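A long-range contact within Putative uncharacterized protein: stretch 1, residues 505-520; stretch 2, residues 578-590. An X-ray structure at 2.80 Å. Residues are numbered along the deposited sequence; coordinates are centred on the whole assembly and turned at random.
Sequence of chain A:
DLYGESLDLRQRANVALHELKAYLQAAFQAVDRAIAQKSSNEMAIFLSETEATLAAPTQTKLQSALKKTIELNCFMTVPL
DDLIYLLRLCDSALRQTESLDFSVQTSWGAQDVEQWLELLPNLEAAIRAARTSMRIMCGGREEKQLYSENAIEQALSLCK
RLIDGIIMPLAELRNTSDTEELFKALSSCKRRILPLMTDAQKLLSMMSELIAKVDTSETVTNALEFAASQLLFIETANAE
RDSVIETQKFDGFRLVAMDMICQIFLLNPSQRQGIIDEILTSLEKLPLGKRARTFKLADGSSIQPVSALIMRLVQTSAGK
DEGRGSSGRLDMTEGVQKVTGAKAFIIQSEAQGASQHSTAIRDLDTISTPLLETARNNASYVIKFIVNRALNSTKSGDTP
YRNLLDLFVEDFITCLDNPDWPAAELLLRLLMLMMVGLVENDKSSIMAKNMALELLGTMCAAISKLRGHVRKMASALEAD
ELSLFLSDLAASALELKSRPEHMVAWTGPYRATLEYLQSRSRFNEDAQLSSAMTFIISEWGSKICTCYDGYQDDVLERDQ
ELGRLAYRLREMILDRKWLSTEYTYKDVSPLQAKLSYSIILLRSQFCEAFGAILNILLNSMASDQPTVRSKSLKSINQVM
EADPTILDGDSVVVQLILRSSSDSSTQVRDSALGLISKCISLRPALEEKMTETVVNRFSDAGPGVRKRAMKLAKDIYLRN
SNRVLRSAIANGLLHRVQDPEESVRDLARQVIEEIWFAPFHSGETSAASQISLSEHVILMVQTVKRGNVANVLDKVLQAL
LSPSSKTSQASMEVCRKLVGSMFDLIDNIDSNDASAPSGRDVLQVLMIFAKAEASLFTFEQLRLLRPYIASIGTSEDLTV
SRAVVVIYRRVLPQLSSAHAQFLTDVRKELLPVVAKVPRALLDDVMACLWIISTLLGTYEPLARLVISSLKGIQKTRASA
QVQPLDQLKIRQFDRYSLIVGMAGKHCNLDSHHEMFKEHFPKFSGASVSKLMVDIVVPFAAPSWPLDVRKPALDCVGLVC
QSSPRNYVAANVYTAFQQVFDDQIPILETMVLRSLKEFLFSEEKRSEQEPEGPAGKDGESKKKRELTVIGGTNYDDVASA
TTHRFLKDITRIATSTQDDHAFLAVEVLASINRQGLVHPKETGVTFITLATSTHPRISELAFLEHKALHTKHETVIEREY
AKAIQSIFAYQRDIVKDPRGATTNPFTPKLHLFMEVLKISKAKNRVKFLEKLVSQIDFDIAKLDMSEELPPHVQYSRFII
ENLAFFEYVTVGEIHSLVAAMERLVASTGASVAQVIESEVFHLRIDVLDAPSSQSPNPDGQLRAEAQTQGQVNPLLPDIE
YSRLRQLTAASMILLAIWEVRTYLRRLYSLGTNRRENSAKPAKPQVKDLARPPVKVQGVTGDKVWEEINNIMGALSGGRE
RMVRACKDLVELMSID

Stretch 1 (505-520) AWTGPYRATLEYLQSR
Stretch 2, residues 578-590: WLSTEYTYKDVSP

Two segments far apart in sequence can be joined without a single hydrogen bond passing between them, provided that side chains of the right shape are held in the right rotamers. Residues 505-520 and 578-590 of this putative uncharacterized protein bury 809 Å² in this way, both sides summed.

The first stretch opens with a type I turn from Ala505 to Gly508, closed by Gly508 N to Ala505 O at 3.1 Å; Gly508 (phi/psi -95/-154) then serves as N-cap for helix 509-520. The second begins as helix 578-582, whose axis runs at 88° to the first with a closest approach of 11.5 Å. From Tyr583 the chain becomes extended (phi -144 to -68°, psi 131 to 166°), bringing Val588 CA to 5.5 Å from Tyr516 CA before Ser589 caps a following helix. In the extended run the CA-to-CB bonds of Tyr583, Tyr585 and Val588 point toward the first stretch, whereas those of Thr584, Lys586 and Asp587 point away.

Arg511 is the centrepiece. Its chi1 is t and chi2 p, with chi3 at 132° and chi4 at 92°, a bent course that lays the guanidinium between Leu579 CD1 over one face and Tyr585 CD1 over the other. Arg511 NH1 lies 4.0 Å from Leu579 CD1 and 3.4 Å from Tyr585 CB. Arg511 CG sits above the Tyr585 ring, 4.2 Å from its centroid, in a CH-pi contact; Tyr585 is t at chi1. The buried charge is answered within its own helix: Glu515, m at chi1 and chi2, folds back so that OE2 forms a salt bridge with Arg511 NH1 at 2.6 Å. The same curled side chain packs CG 3.6 Å from Tyr585 CD2.

Leu579 (t, p) gives this polar pair an apolar neighbour and also reaches Trp506, with Leu579 CD1 3.9 Å from Trp506 CH2. Trp506 starts out sideways, but chi1 t and chi2 -122° bring its ring end closer. Its edge meets the face of Tyr583 (chi1 m), with centroids 5.1 Å apart, planes at 65°, and Trp506 CZ2 3.8 Å from Tyr583 CE1.

Farther along the helix, small and branched side chains permit close packing. Ala512 CB is 4.2 Å from CG2 of Val588 (chi1 t), and Tyr516 CB is 4.2 Å from Val588 CB. Tyr516, with chi1 t and chi2 75°, extends its ring along the chain: CD1 lies 3.5 Å from Val588 O, and OH 3.6 Å from Pro590 CB.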

# COMPACT_ATOMS: atom_id res chain seq x y z
N ALA A 505 10.15 35.69 20.35
CA ALA A 505 11.15 36.42 21.11
C ALA A 505 11.77 37.53 20.27
O ALA A 505 11.86 37.44 19.04
CB ALA A 505 12.24 35.46 21.58
N TRP A 506 12.20 38.59 20.95
CA TRP A 506 12.75 39.76 20.27
C TRP A 506 14.00 39.41 19.48
O TRP A 506 14.25 39.99 18.42
CB TRP A 506 13.05 40.85 21.29
CG TRP A 506 13.57 42.11 20.69
CD1 TRP A 506 14.75 42.73 20.97
CD2 TRP A 506 12.92 42.92 19.70
NE1 TRP A 506 14.88 43.87 20.21
CE2 TRP A 506 13.77 44.01 19.42
CE3 TRP A 506 11.71 42.82 19.01
CZ2 TRP A 506 13.43 44.99 18.50
CZ3 TRP A 506 11.38 43.79 18.10
CH2 TRP A 506 12.24 44.87 17.84
N THR A 507 14.80 38.46 19.97
CA THR A 507 16.02 38.03 19.29
C THR A 507 15.88 36.64 18.70
O THR A 507 16.88 35.95 18.49
CB THR A 507 17.21 38.08 20.25
OG1 THR A 507 17.01 37.13 21.30
CG2 THR A 507 17.37 39.47 20.84
N GLY A 508 14.65 36.21 18.42
CA GLY A 508 14.39 34.86 17.97
C GLY A 508 14.32 34.74 16.46
O GLY A 508 14.90 35.54 15.72
N PRO A 509 13.59 33.73 15.97
CA PRO A 509 13.60 33.46 14.52
C PRO A 509 12.97 34.57 13.69
O PRO A 509 13.49 34.89 12.62
CB PRO A 509 12.82 32.14 14.41
CG PRO A 509 11.98 32.08 15.64
CD PRO A 509 12.79 32.74 16.71
N TYR A 510 11.86 35.15 14.14
CA TYR A 510 11.25 36.25 13.38
C TYR A 510 12.25 37.38 13.18
O TYR A 510 12.43 37.88 12.07
CB TYR A 510 10.00 36.75 14.10
CG TYR A 510 8.79 35.87 13.91
CD1 TYR A 510 7.97 36.03 12.80
CD2 TYR A 510 8.46 34.89 14.83
CE1 TYR A 510 6.87 35.23 12.61
CE2 TYR A 510 7.35 34.09 14.65
CZ TYR A 510 6.56 34.26 13.54
OH TYR A 510 5.46 33.47 13.36
N ARG A 511 12.92 37.79 14.26
CA ARG A 511 13.94 38.83 14.17
C ARG A 511 14.99 38.48 13.13
O ARG A 511 15.34 39.31 12.28
CB ARG A 511 14.59 39.04 15.54
CG ARG A 511 15.57 40.20 15.60
CD ARG A 511 14.86 41.53 15.78
NE ARG A 511 15.49 42.32 16.83
CZ ARG A 511 16.46 43.21 16.64
NH1 ARG A 511 16.91 43.46 15.42
NH2 ARG A 511 16.97 43.85 17.68
N ALA A 512 15.53 37.26 13.19
CA ALA A 512 16.60 36.87 12.28
C ALA A 512 16.13 36.90 10.84
O ALA A 512 16.82 37.42 9.95
CB ALA A 512 17.13 35.49 12.65
N THR A 513 14.95 36.34 10.57
CA THR A 513 14.41 36.34 9.22
C THR A 513 14.25 37.76 8.70
O THR A 513 14.66 38.08 7.57
CB THR A 513 13.07 35.60 9.18
OG1 THR A 513 13.23 34.29 9.72
CG2 THR A 513 12.56 35.49 7.76
N LEU A 514 13.67 38.64 9.52
CA LEU A 514 13.44 40.01 9.07
C LEU A 514 14.75 40.76 8.85
O LEU A 514 14.87 41.55 7.91
CB LEU A 514 12.56 40.75 10.07
CG LEU A 514 11.07 40.40 9.98
CD1 LEU A 514 10.32 40.93 11.19
CD2 LEU A 514 10.47 40.96 8.69
N GLU A 515 15.75 40.52 9.70
CA GLU A 515 17.04 41.18 9.53
C GLU A 515 17.74 40.69 8.27
O GLU A 515 18.40 41.47 7.57
CB GLU A 515 17.92 40.97 10.76
CG GLU A 515 17.40 41.66 12.01
CD GLU A 515 17.46 43.17 11.93
OE1 GLU A 515 18.08 43.69 10.97
OE2 GLU A 515 16.89 43.84 12.81
N TYR A 516 17.61 39.40 7.96
CA TYR A 516 18.16 38.87 6.72
C TYR A 516 17.50 39.53 5.52
O TYR A 516 18.18 40.12 4.66
CB TYR A 516 17.99 37.35 6.68
CG TYR A 516 18.45 36.72 5.39
CD1 TYR A 516 19.80 36.56 5.11
CD2 TYR A 516 17.53 36.28 4.44
CE1 TYR A 516 20.22 35.98 3.93
CE2 TYR A 516 17.94 35.70 3.26
CZ TYR A 516 19.29 35.55 3.00
OH TYR A 516 19.70 34.97 1.83
N LEU A 517 16.17 39.45 5.44
CA LEU A 517 15.46 40.09 4.34
C LEU A 517 15.82 41.57 4.24
O LEU A 517 15.88 42.12 3.14
CB LEU A 517 13.95 39.93 4.52
CG LEU A 517 13.39 38.50 4.46
CD1 LEU A 517 11.89 38.53 4.67
CD2 LEU A 517 13.73 37.82 3.14
N GLN A 518 16.06 42.22 5.38
CA GLN A 518 16.45 43.62 5.38
C GLN A 518 17.81 43.80 4.71
O GLN A 518 17.96 44.63 3.81
CB GLN A 518 16.48 44.16 6.81
CG GLN A 518 16.75 45.65 6.91
CD GLN A 518 15.59 46.48 6.42
OE1 GLN A 518 14.61 46.68 7.15
NE2 GLN A 518 15.68 46.98 5.19
N SER A 519 18.81 43.03 5.15
CA SER A 519 20.13 43.14 4.56
C SER A 519 20.08 42.93 3.05
O SER A 519 20.71 43.66 2.29
CB SER A 519 21.09 42.13 5.20
OG SER A 519 20.85 40.82 4.71
N ARG A 520 19.32 41.93 2.59
CA ARG A 520 19.21 41.70 1.15
C ARG A 520 18.40 42.80 0.47
O ARG A 520 18.63 43.09 -0.71
CB ARG A 520 18.60 40.33 0.86
CG ARG A 520 19.48 39.18 1.32
CD ARG A 520 19.44 38.01 0.34
NE ARG A 520 18.07 37.55 0.08
CZ ARG A 520 17.39 37.75 -1.05
NH1 ARG A 520 17.93 38.40 -2.07
NH2 ARG A 520 16.16 37.28 -1.16
N TRP A 578 10.97 51.37 11.05
CA TRP A 578 11.15 51.56 12.48
C TRP A 578 12.17 50.58 13.05
O TRP A 578 12.94 50.94 13.95
CB TRP A 578 9.80 51.42 13.19
CG TRP A 578 9.80 51.87 14.62
CD1 TRP A 578 9.55 53.13 15.08
CD2 TRP A 578 10.03 51.06 15.78
NE1 TRP A 578 9.63 53.15 16.45
CE2 TRP A 578 9.92 51.89 16.91
CE3 TRP A 578 10.33 49.70 15.97
CZ2 TRP A 578 10.09 51.42 18.21
CZ3 TRP A 578 10.50 49.24 17.26
CH2 TRP A 578 10.39 50.09 18.36
N LEU A 579 12.19 49.35 12.54
CA LEU A 579 13.07 48.33 13.09
C LEU A 579 14.54 48.72 12.91
O LEU A 579 15.30 48.79 13.88
CB LEU A 579 12.79 46.98 12.43
CG LEU A 579 13.74 45.84 12.80
CD1 LEU A 579 13.71 45.57 14.29
CD2 LEU A 579 13.41 44.58 12.01
N SER A 580 14.95 48.96 11.67
CA SER A 580 16.35 49.26 11.39
C SER A 580 16.77 50.62 11.92
O SER A 580 17.96 50.83 12.19
CB SER A 580 16.60 49.20 9.88
OG SER A 580 15.69 50.01 9.17
N THR A 581 15.83 51.56 12.09
CA THR A 581 16.18 52.90 12.56
C THR A 581 16.43 52.92 14.07
O THR A 581 17.39 53.55 14.53
CB THR A 581 15.07 53.88 12.19
OG1 THR A 581 14.99 54.00 10.76
CG2 THR A 581 15.33 55.27 12.79
N GLU A 582 15.58 52.25 14.84
CA GLU A 582 15.67 52.31 16.30
C GLU A 582 16.58 51.24 16.89
O GLU A 582 16.96 51.36 18.06
CB GLU A 582 14.27 52.17 16.92
CG GLU A 582 13.30 53.29 16.55
CD GLU A 582 13.61 54.60 17.24
OE1 GLU A 582 14.78 55.04 17.20
OE2 GLU A 582 12.69 55.20 17.83
N TYR A 583 16.94 50.22 16.12
CA TYR A 583 17.80 49.15 16.60
C TYR A 583 18.81 48.78 15.53
O TYR A 583 18.64 49.10 14.35
CB TYR A 583 17.00 47.90 17.01
CG TYR A 583 15.94 48.15 18.05
CD1 TYR A 583 14.65 48.52 17.68
CD2 TYR A 583 16.21 48.00 19.40
CE1 TYR A 583 13.67 48.74 18.63
CE2 TYR A 583 15.24 48.22 20.36
CZ TYR A 583 13.97 48.59 19.97
OH TYR A 583 13.00 48.82 20.92
N THR A 584 19.87 48.10 15.95
CA THR A 584 20.83 47.48 15.05
C THR A 584 21.07 46.05 15.52
O THR A 584 20.94 45.74 16.71
CB THR A 584 22.15 48.25 14.99
OG1 THR A 584 22.72 48.35 16.30
CG2 THR A 584 21.92 49.65 14.43
N TYR A 585 21.43 45.18 14.58
CA TYR A 585 21.48 43.75 14.83
C TYR A 585 22.65 43.15 14.06
O TYR A 585 23.17 43.74 13.11
CB TYR A 585 20.16 43.08 14.43
CG TYR A 585 19.98 41.66 14.91
CD1 TYR A 585 19.63 41.38 16.22
CD2 TYR A 585 20.12 40.59 14.03
CE1 TYR A 585 19.45 40.08 16.66
CE2 TYR A 585 19.94 39.29 14.46
CZ TYR A 585 19.61 39.04 15.77
OH TYR A 585 19.42 37.75 16.20
N LYS A 586 23.05 41.95 14.48
CA LYS A 586 24.13 41.24 13.81
C LYS A 586 23.68 40.79 12.42
O LYS A 586 22.49 40.80 12.09
CB LYS A 586 24.57 40.04 14.64
CG LYS A 586 25.09 40.40 16.03
CD LYS A 586 25.42 39.16 16.84
CE LYS A 586 25.98 39.53 18.20
NZ LYS A 586 26.32 38.33 19.02
N ASP A 587 24.65 40.40 11.61
CA ASP A 587 24.36 39.91 10.27
C ASP A 587 23.96 38.44 10.33
O ASP A 587 24.58 37.64 11.05
CB ASP A 587 25.58 40.09 9.36
CG ASP A 587 25.24 39.90 7.89
OD1 ASP A 587 24.81 40.87 7.25
OD2 ASP A 587 25.42 38.77 7.38
N VAL A 588 22.92 38.09 9.59
CA VAL A 588 22.37 36.74 9.57
C VAL A 588 22.80 36.06 8.29
O VAL A 588 22.66 36.63 7.20
CB VAL A 588 20.84 36.76 9.70
CG1 VAL A 588 20.28 35.34 9.75
CG2 VAL A 588 20.42 37.54 10.94
N SER A 589 23.31 34.84 8.41
CA SER A 589 23.71 34.08 7.24
C SER A 589 22.49 33.43 6.59
O SER A 589 21.52 33.11 7.27
CB SER A 589 24.71 33.00 7.62
OG SER A 589 24.17 32.14 8.61
N PRO A 590 22.52 33.22 5.27
CA PRO A 590 21.36 32.58 4.62
C PRO A 590 21.01 31.24 5.25
O PRO A 590 19.84 30.82 5.19
CB PRO A 590 21.82 32.43 3.16
CG PRO A 590 23.30 32.50 3.20
CD PRO A 590 23.63 33.42 4.33